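Local atomic coordinates of periplasmic beta-glucosidase (Pseudomonas aeruginosa, PDB entry 6R5T), a protein that probably hydrolyses terminal, non-reducing beta-D-glucosyl residues of beta-glucosides, releasing beta-D-glucose, as a periplasmic family 3 glycoside hydrolase. Residues R13-N16 with A17-I20; P586-H589 with D590-G593; L693-A696 with D697-Y701. The protein carries 1 engineered substitution. All blocks are in the same frame, centred on the assembly; numbering follows the deposited sequence.

Interaction 1 (R13-N16 with A17-I20)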
ATOM      1  N   ARG A  13      31.854  33.608  23.232  1.00 19.20           N
ATOM      2  CA  ARG A  13      33.285  33.575  22.859  1.00 17.88           C
ATOM      3  C   ARG A  13      33.466  33.152  21.398  1.00 18.89           C
ATOM      4  O   ARG A  13      34.599  33.218  20.868  1.00 19.24           O
ATOM      5  CB  ARG A  13      34.045  32.597  23.757  1.00 20.48           C
ATOM      6  CG  ARG A  13      33.907  32.832  25.252  1.00 22.03           C
ATOM      7  CD  ARG A  13      34.726  31.838  26.061  1.00 23.56           C
ATOM      8  NE  ARG A  13      36.108  32.044  25.730  1.00 23.83           N
ATOM      9  CZ  ARG A  13      37.142  31.351  26.169  1.00 27.40           C
ATOM     10  NH1 ARG A  13      36.952  30.368  27.021  1.00 29.63           N
ATOM     11  NH2 ARG A  13      38.350  31.660  25.728  1.00 29.62           N
ATOM     12  N   MET A  14      32.426  32.568  20.784  1.00 15.92           N
ATOM     13  CA  MET A  14      32.613  31.804  19.534  1.00 15.82           C
ATOM     14  C   MET A  14      32.359  32.674  18.315  1.00 15.32           C
ATOM     15  O   MET A  14      31.367  33.387  18.250  1.00 18.33           O
ATOM     16  CB  MET A  14      31.679  30.582  19.515  1.00 14.67           C
ATOM     17  CG  MET A  14      32.070  29.603  20.565  1.00 14.31           C
ATOM     18  SD  MET A  14      30.791  28.295  20.773  1.00 17.63           S
ATOM     19  CE  MET A  14      31.133  27.339  19.288  1.00 18.24           C
ATOM     20  N   SER A  15      33.249  32.547  17.338  1.00 16.55           N
ATOM     21  CA  SER A  15      33.043  33.087  15.986  1.00 16.96           C
ATOM     22  C   SER A  15      31.934  32.278  15.323  1.00 15.96           C
ATOM     23  O   SER A  15      31.706  31.100  15.743  1.00 16.80           O
ATOM     24  CB  SER A  15      34.273  33.033  15.119  1.00 16.97           C
ATOM     25  OG  SER A  15      34.702  31.711  14.920  1.00 18.17           O
ATOM     26  N   ASN A  16      31.390  32.811  14.257  1.00 17.18           N
ATOM     27  CA  ASN A  16      30.446  31.983  13.461  1.00 16.88           C
ATOM     28  C   ASN A  16      31.146  30.761  12.893  1.00 17.41           C
ATOM     29  O   ASN A  16      30.516  29.671  12.845  1.00 17.29           O
ATOM     30  CB  ASN A  16      29.735  32.784  12.384  1.00 18.41           C
ATOM     31  CG  ASN A  16      28.470  33.428  12.915  1.00 19.46           C
ATOM     32  OD1 ASN A  16      28.095  33.282  14.080  1.00 22.86           O
ATOM     33  ND2 ASN A  16      27.811  34.161  12.042  1.00 24.44           N
ATOM     34  N   ALA A  17      32.419  30.850  12.513  1.00 15.90           N
ATOM     35  CA  ALA A  17      33.150  29.670  12.030  1.00 18.10           C
ATOM     36  C   ALA A  17      33.120  28.571  13.095  1.00 16.82           C
ATOM     37  O   ALA A  17      32.946  27.340  12.770  1.00 17.34           O
ATOM     38  CB  ALA A  17      34.545  30.090  11.649  1.00 19.76           C
ATOM     39  N   GLU A  18      33.379  28.957  14.349  1.00 16.33           N
ATOM     40  CA  GLU A  18      33.417  28.002  15.472  1.00 15.83           C
ATOM     41  C   GLU A  18      32.008  27.437  15.727  1.00 15.35           C
ATOM     42  O   GLU A  18      31.886  26.222  15.991  1.00 15.79           O
ATOM     43  CB  GLU A  18      34.000  28.677  16.721  1.00 16.86           C
ATOM     44  CG  GLU A  18      35.513  28.841  16.606  1.00 18.00           C
ATOM     45  CD  GLU A  18      36.155  29.836  17.575  1.00 19.76           C
ATOM     46  OE1 GLU A  18      37.347  29.618  17.842  1.00 25.10           O
ATOM     47  OE2 GLU A  18      35.465  30.757  18.101  1.00 20.79           O
ATOM     48  N   LYS A  19      30.993  28.276  15.710  1.00 14.82           N
ATOM     49  CA  LYS A  19      29.594  27.802  15.895  1.00 14.59           C
ATOM     50  C   LYS A  19      29.228  26.825  14.772  1.00 16.33           C
ATOM     51  O   LYS A  19      28.635  25.721  15.057  1.00 15.77           O
ATOM     52  CB  LYS A  19      28.646  28.983  15.880  1.00 14.69           C
ATOM     53  CG  LYS A  19      28.724  29.843  17.123  1.00 15.78           C
ATOM     54  CD  LYS A  19      27.782  31.029  17.073  1.00 17.63           C
ATOM     55  CE  LYS A  19      27.898  31.878  18.310  1.00 18.93           C
ATOM     56  NZ  LYS A  19      27.042  33.076  18.218  1.00 21.36           N
ATOM     57  N   ILE A  20      29.529  27.190  13.535  1.00 14.86           N
ATOM     58  CA  ILE A  20      29.183  26.304  12.394  1.00 15.81           C
ATOM     59  C   ILE A  20      29.993  25.013  12.476  1.00 16.42           C
ATOM     60  O   ILE A  20      29.420  23.931  12.140  1.00 16.90           O
ATOM     61  CB  ILE A  20      29.389  27.050  11.080  1.00 17.39           C
ATOM     62  CG1 ILE A  20      28.375  28.192  10.991  1.00 17.03           C
ATOM     63  CG2 ILE A  20      29.319  26.064   9.906  1.00 18.62           C
ATOM     64  CD1 ILE A  20      28.672  29.200   9.899  1.00 18.33           C
TER
HETATM   65  O   HOH W   1      29.406  34.963  19.755  1.00 29.75           O
HETATM   66  O   HOH W   2      28.598  34.424  16.585  1.00 32.34           O
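A capping box between S15 and E18 opens helix 16-22. S15 is the N-cap residue. Its OG accepts from E18 N at 3.1 Å, and its own N gives a hydrogen to E18 OE2 at 2.9 Å. The second bond is nearly straight (165° at the hydrogen). OE2 takes it on the anti side, 21° out of the carboxylate plane. S15 chi1 is 62°, which places OG between the backbone N and the carbonyl carbon and turns it to E18 N. The CG of E18 runs beside S15 OG. The two side chains thus each take the other residue's backbone N-H. The other carboxylate oxygen, E18 OE1, forms a salt bridge with R69.

Behind the cap the regular helix bonds begin: K19 N to S15 O, and I20 N to N16 O at 2.8 Å. The CG1 of I20 packs against this same N16 O, while the I20 side chain also meets helix 291-301. K19 extends back along the chain, its CG 3.9 Å from M14 CB. The M14 chain bends at chi3, and its CE touches E18 O at 3.6 Å. The K19 amine forms a salt bridge with D311 of helix 307-323. The O of a water lies 2.6 Å from K19 NZ, accepting from it, and 2.8 Å from N16 OD1. Q307 also bonds to N16 OD1.

Interaction 2 (P586-H589 with D590-G593)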
ATOM      1  N   PRO A 586     -17.337  -5.975   6.426  1.00 16.09           N
ATOM      2  CA  PRO A 586     -16.241  -6.763   6.965  1.00 17.90           C
ATOM      3  C   PRO A 586     -16.301  -8.212   6.490  1.00 19.73           C
ATOM      4  O   PRO A 586     -17.396  -8.732   6.278  1.00 17.96           O
ATOM      5  CB  PRO A 586     -16.458  -6.663   8.485  1.00 16.89           C
ATOM      6  CG  PRO A 586     -17.863  -6.346   8.649  1.00 17.77           C
ATOM      7  CD  PRO A 586     -18.229  -5.450   7.477  1.00 17.56           C
ATOM      8  N   MET A 587     -15.115  -8.800   6.308  1.00 21.46           N
ATOM      9  CA  MET A 587     -15.026 -10.271   6.207  1.00 26.83           C
ATOM     10  C   MET A 587     -14.313 -10.688   7.477  1.00 32.61           C
ATOM     11  O   MET A 587     -13.163 -10.250   7.739  1.00 35.61           O
ATOM     12  CB  MET A 587     -14.239 -10.860   5.048  1.00 29.31           C
ATOM     13  CG  MET A 587     -14.745 -12.310   4.743  1.00 38.45           C
ATOM     14  SD  MET A 587     -13.438 -13.372   4.037  1.00 46.40           S
ATOM     15  CE  MET A 587     -14.327 -14.893   3.670  1.00 40.71           C
ATOM     16  N   ASP A 588     -14.981 -11.495   8.231  1.00 26.39           N
ATOM     17  CA  ASP A 588     -14.318 -12.195   9.361  1.00 30.88           C
ATOM     18  C   ASP A 588     -15.113 -13.490   9.534  1.00 30.34           C
ATOM     19  O   ASP A 588     -15.992 -13.749   8.682  1.00 25.61           O
ATOM     20  CB  ASP A 588     -14.250 -11.247  10.559  1.00 32.76           C
ATOM     21  CG  ASP A 588     -15.596 -10.631  10.930  1.00 33.94           C
ATOM     22  OD1 ASP A 588     -16.625 -11.277  10.735  1.00 35.01           O
ATOM     23  OD2 ASP A 588     -15.598  -9.480  11.392  1.00 35.44           O
ATOM     24  N   HIS A 589     -14.881 -14.265  10.593  1.00 32.88           N
ATOM     25  CA  HIS A 589     -15.628 -15.538  10.814  1.00 32.65           C
ATOM     26  C   HIS A 589     -17.143 -15.265  10.859  1.00 32.12           C
ATOM     27  O   HIS A 589     -17.905 -16.146  10.373  1.00 30.20           O
ATOM     28  CB  HIS A 589     -15.119 -16.290  12.062  1.00 41.67           C
ATOM     29  CG  HIS A 589     -13.651 -16.594  12.030  1.00 50.98           C
ATOM     30  ND1 HIS A 589     -13.042 -17.257  10.965  1.00 60.72           N
ATOM     31  CD2 HIS A 589     -12.666 -16.316  12.912  1.00 57.88           C
ATOM     32  CE1 HIS A 589     -11.750 -17.375  11.205  1.00 60.56           C
ATOM     33  NE2 HIS A 589     -11.493 -16.804  12.390  1.00 62.25           N
ATOM     34  N   ASP A 590     -17.577 -14.083  11.344  1.00 27.48           N
ATOM     35  CA  ASP A 590     -19.021 -13.732  11.497  1.00 31.14           C
ATOM     36  C   ASP A 590     -19.589 -13.030  10.261  1.00 30.89           C
ATOM     37  O   ASP A 590     -20.776 -12.651  10.301  1.00 27.70           O
ATOM     38  CB  ASP A 590     -19.268 -12.806  12.691  1.00 30.75           C
ATOM     39  CG  ASP A 590     -18.943 -13.477  14.019  1.00 39.34           C
ATOM     40  OD1 ASP A 590     -18.939 -14.737  14.058  1.00 39.04           O
ATOM     41  OD2 ASP A 590     -18.655 -12.738  14.990  1.00 39.07           O
ATOM     42  N   ASN A 591     -18.767 -12.807   9.230  1.00 33.05           N
ATOM     43  CA  ASN A 591     -19.174 -12.077   8.001  1.00 32.16           C
ATOM     44  C   ASN A 591     -18.481 -12.733   6.798  1.00 34.16           C
ATOM     45  O   ASN A 591     -17.567 -12.154   6.229  1.00 29.80           O
ATOM     46  CB  ASN A 591     -18.815 -10.592   8.180  1.00 35.91           C
ATOM     47  CG  ASN A 591     -19.529  -9.907   9.332  1.00 33.85           C
ATOM     48  OD1 ASN A 591     -20.652  -9.421   9.155  1.00 36.72           O
ATOM     49  ND2 ASN A 591     -18.874  -9.790  10.480  1.00 33.50           N
ATOM     50  N   PRO A 592     -18.815 -13.993   6.419  1.00 29.95           N
ATOM     51  CA  PRO A 592     -18.020 -14.756   5.438  1.00 30.63           C
ATOM     52  C   PRO A 592     -18.355 -14.645   3.928  1.00 30.25           C
ATOM     53  O   PRO A 592     -17.767 -15.368   3.101  1.00 34.87           O
ATOM     54  CB  PRO A 592     -18.241 -16.231   5.847  1.00 31.94           C
ATOM     55  CG  PRO A 592     -19.262 -16.201   6.982  1.00 32.76           C
ATOM     56  CD  PRO A 592     -19.869 -14.820   7.045  1.00 27.59           C
ATOM     57  N   GLY A 593     -19.201 -13.692   3.566  1.00 28.14           N
ATOM     58  CA  GLY A 593     -19.799 -13.613   2.231  1.00 25.79           C
ATOM     59  C   GLY A 593     -18.826 -13.217   1.127  1.00 27.81           C
ATOM     60  O   GLY A 593     -17.662 -12.778   1.387  1.00 25.18           O
TER
HETATM   61  O   HOH W   3     -18.771 -17.523  13.032  1.00 35.72           O
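N591 lays its side chain beside that of D588, both pointing the same way. Its ND2 gives a hydrogen to D588 OD1 at 2.7 Å, nearly straight at 165°. OD1 is met on the syn side, and it lies close to the amide plane of N591. The carboxylate and amide planes are nevertheless turned 55° against each other. D588 chi1 is 52°, which swings the carboxylate back over the turn, where OD1 also accepts a weak bond from D590 N.

The backbone here is a type I beta turn from D588 to N591. N591 N closes it on D588 O at 3.0 Å. The return bond, D588 N to N591 O, is weak. M587 CA makes a C-H...O contact to N591 O at 3.2 Å, and M587 CE reaches P592 O at 3.5 Å. The P586 ring crosses the N591 side chain at a slant, P586 CG lying 4.0 Å from N591 CG. Both P586 and N591 also pack on K264 of the second subunit. A water joins H589 O, weakly, to D590 OD1.

ND2, and weakly D590 N, would partly offset the negative charge of D588, which the nearby D590 carboxylate would tend to disfavour. The ND2 bond also restrains the rotation of the N591 amide.

Interaction 3 (L693-A696 with D697-Y701)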
ATOM      1  N   LEU A 693      -7.591   0.632  33.428  1.00 20.53           N
ATOM      2  CA  LEU A 693      -7.972   1.453  32.267  1.00 21.67           C
ATOM      3  C   LEU A 693      -8.540   2.780  32.764  1.00 21.90           C
ATOM      4  O   LEU A 693      -9.371   2.773  33.690  1.00 24.39           O
ATOM      5  CB  LEU A 693      -9.045   0.716  31.465  1.00 23.97           C
ATOM      6  CG  LEU A 693      -8.556  -0.537  30.732  1.00 26.55           C
ATOM      7  CD1 LEU A 693      -9.756  -1.341  30.216  1.00 27.78           C
ATOM      8  CD2 LEU A 693      -7.612  -0.128  29.611  1.00 27.35           C
ATOM      9  N   GLY A 694      -8.088   3.867  32.163  1.00 24.49           N
ATOM     10  CA  GLY A 694      -8.693   5.186  32.393  1.00 26.24           C
ATOM     11  C   GLY A 694      -9.011   5.870  31.082  1.00 25.11           C
ATOM     12  O   GLY A 694      -8.828   5.270  29.972  1.00 21.76           O
ATOM     13  N   GLU A 695      -9.515   7.090  31.183  1.00 23.05           N
ATOM     14  CA  GLU A 695      -9.894   7.887  29.996  1.00 22.63           C
ATOM     15  C   GLU A 695      -8.723   7.986  29.018  1.00 21.20           C
ATOM     16  O   GLU A 695      -8.978   8.026  27.822  1.00 22.50           O
ATOM     17  CB  GLU A 695     -10.374   9.241  30.487  1.00 26.98           C
ATOM     18  CG  GLU A 695     -11.058  10.055  29.431  1.00 29.87           C
ATOM     19  CD  GLU A 695     -11.403  11.452  29.917  1.00 36.45           C
ATOM     20  OE1 GLU A 695     -11.200  11.725  31.115  1.00 33.67           O
ATOM     21  OE2 GLU A 695     -11.847  12.254  29.083  1.00 34.43           O
ATOM     22  N   ALA A 696      -7.474   8.050  29.476  1.00 21.82           N
ATOM     23  CA  ALA A 696      -6.300   8.225  28.592  1.00 25.76           C
ATOM     24  C   ALA A 696      -6.219   7.057  27.591  1.00 21.92           C
ATOM     25  O   ALA A 696      -5.793   7.267  26.441  1.00 22.95           O
ATOM     26  CB  ALA A 696      -5.053   8.296  29.437  1.00 27.62           C
ATOM     27  N   ASP A 697      -6.656   5.882  28.010  1.00 20.41           N
ATOM     28  CA  ASP A 697      -6.679   4.672  27.140  1.00 21.88           C
ATOM     29  C   ASP A 697      -7.774   4.801  26.077  1.00 17.95           C
ATOM     30  O   ASP A 697      -7.786   4.011  25.107  1.00 19.40           O
ATOM     31  CB  ASP A 697      -6.933   3.447  27.992  1.00 22.10           C
ATOM     32  CG  ASP A 697      -5.763   3.235  28.912  1.00 29.15           C
ATOM     33  OD1 ASP A 697      -4.615   3.141  28.388  1.00 28.64           O
ATOM     34  OD2 ASP A 697      -5.998   3.252  30.129  1.00 26.49           O
ATOM     35  N   LEU A 698      -8.719   5.695  26.247  1.00 16.95           N
ATOM     36  CA  LEU A 698      -9.944   5.716  25.422  1.00 16.49           C
ATOM     37  C   LEU A 698      -9.936   6.847  24.391  1.00 16.54           C
ATOM     38  O   LEU A 698     -10.804   6.895  23.538  1.00 18.36           O
ATOM     39  CB  LEU A 698     -11.155   5.884  26.344  1.00 17.12           C
ATOM     40  CG  LEU A 698     -11.206   4.998  27.592  1.00 17.65           C
ATOM     41  CD1 LEU A 698     -12.452   5.326  28.415  1.00 19.89           C
ATOM     42  CD2 LEU A 698     -11.145   3.524  27.248  1.00 19.50           C
ATOM     43  N   LYS A 699      -8.961   7.755  24.434  1.00 18.14           N
ATOM     44  CA  LYS A 699      -8.996   8.942  23.571  1.00 18.31           C
ATOM     45  C   LYS A 699      -8.396   8.638  22.189  1.00 18.53           C
ATOM     46  O   LYS A 699      -7.603   7.723  22.020  1.00 20.79           O
ATOM     47  CB  LYS A 699      -8.140  10.039  24.201  1.00 22.60           C
ATOM     48  CG  LYS A 699      -8.644  10.528  25.538  1.00 30.50           C
ATOM     49  CD  LYS A 699      -8.256  11.941  25.868  1.00 33.95           C
ATOM     50  CE  LYS A 699      -9.082  12.457  27.033  1.00 40.27           C
ATOM     51  NZ  LYS A 699      -8.761  13.862  27.379  1.00 42.68           N
ATOM     52  N   PHE A 700      -8.799   9.423  21.240  1.00 16.31           N
ATOM     53  CA  PHE A 700      -8.317   9.363  19.859  1.00 17.43           C
ATOM     54  C   PHE A 700      -8.367  10.768  19.283  1.00 18.67           C
ATOM     55  O   PHE A 700      -9.136  11.672  19.739  1.00 19.45           O
ATOM     56  CB  PHE A 700      -9.169   8.400  19.030  1.00 17.52           C
ATOM     57  CG  PHE A 700     -10.571   8.861  18.789  1.00 15.58           C
ATOM     58  CD1 PHE A 700     -11.557   8.747  19.774  1.00 17.25           C
ATOM     59  CD2 PHE A 700     -10.930   9.419  17.570  1.00 18.49           C
ATOM     60  CE1 PHE A 700     -12.850   9.205  19.551  1.00 18.38           C
ATOM     61  CE2 PHE A 700     -12.221   9.844  17.339  1.00 18.13           C
ATOM     62  CZ  PHE A 700     -13.183   9.757  18.337  1.00 17.51           C
ATOM     63  N   TYR A 701      -7.594  10.932  18.227  1.00 17.79           N
ATOM     64  CA  TYR A 701      -7.599  12.164  17.414  1.00 20.29           C
ATOM     65  C   TYR A 701      -8.719  12.098  16.398  1.00 20.30           C
ATOM     66  O   TYR A 701      -8.773  11.175  15.530  1.00 21.22           O
ATOM     67  CB  TYR A 701      -6.257  12.392  16.719  1.00 20.16           C
ATOM     68  CG  TYR A 701      -5.141  12.704  17.677  1.00 21.82           C
ATOM     69  CD1 TYR A 701      -4.982  13.987  18.169  1.00 27.23           C
ATOM     70  CD2 TYR A 701      -4.327  11.696  18.162  1.00 24.04           C
ATOM     71  CE1 TYR A 701      -3.976  14.273  19.074  1.00 28.74           C
ATOM     72  CE2 TYR A 701      -3.339  11.967  19.089  1.00 29.17           C
ATOM     73  CZ  TYR A 701      -3.153  13.266  19.519  1.00 31.73           C
ATOM     74  OH  TYR A 701      -2.155  13.545  20.410  1.00 43.22           O
TER
HETATM   75  O   HOH W   4      -5.974   6.398  23.686  1.00 26.54           O
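Hydrogen bonds tie D697 and L698 back to the chain just before them. The carboxylate of D697 takes G694 N on OD2 at 3.0 Å, through the anti lone pair and nearly straight (166°). D697 chi1 is -66°, with CG anti to the carbonyl carbon, and this carries OD2 to the G694 amide. D697 N in turn bonds to G694 O at 3.0 Å, and L698 N to E695 O at 2.8 Å. The O of a water lies 2.9 Å from A696 O and 2.7 Å from K699 O.

The charged pair is E695 and K699, whose side chains cross at an angle. The salt bridge from E695 OE2 to K699 NZ is long, at 3.9 Å, and R633 is the stronger partner of OE2.

Among the van der Waals contacts, L693 CD2 lies 3.8 Å from D697 OD2, the two side chains crossing at about a right angle. L698 CG rests on G694 O.

This turn leads from strand 686-694 to strand 700-701 in the fibronectin type III-like domain. L693, D697 and L698 all touch L659 of strand 651-660, and L698 lies near the magnesium ligand D661.

How the interactions relate
The three contacts follow one another along the chain and do not touch. Interaction 1 starts helix 16-22, near the N-terminus of the chain, in the part belonging to the TIM-barrel-type N-terminal domain. Interaction 2 is a surface turn in the long loop between helix 545-553 and strand 619-626, in the family 3 C-terminal domain. Interaction 3 links two strands of the fibronectin type III-like domain. The centres of interactions 1 and 2 are about 65 Å apart, on opposite sides of the chain's centre. Between centres, 2 and 3 are about 28 Å apart, 1 and 3 about 47 Å. Lying far apart in three different domains, none bears directly on another. Of them, interaction 2 reaches the second subunit.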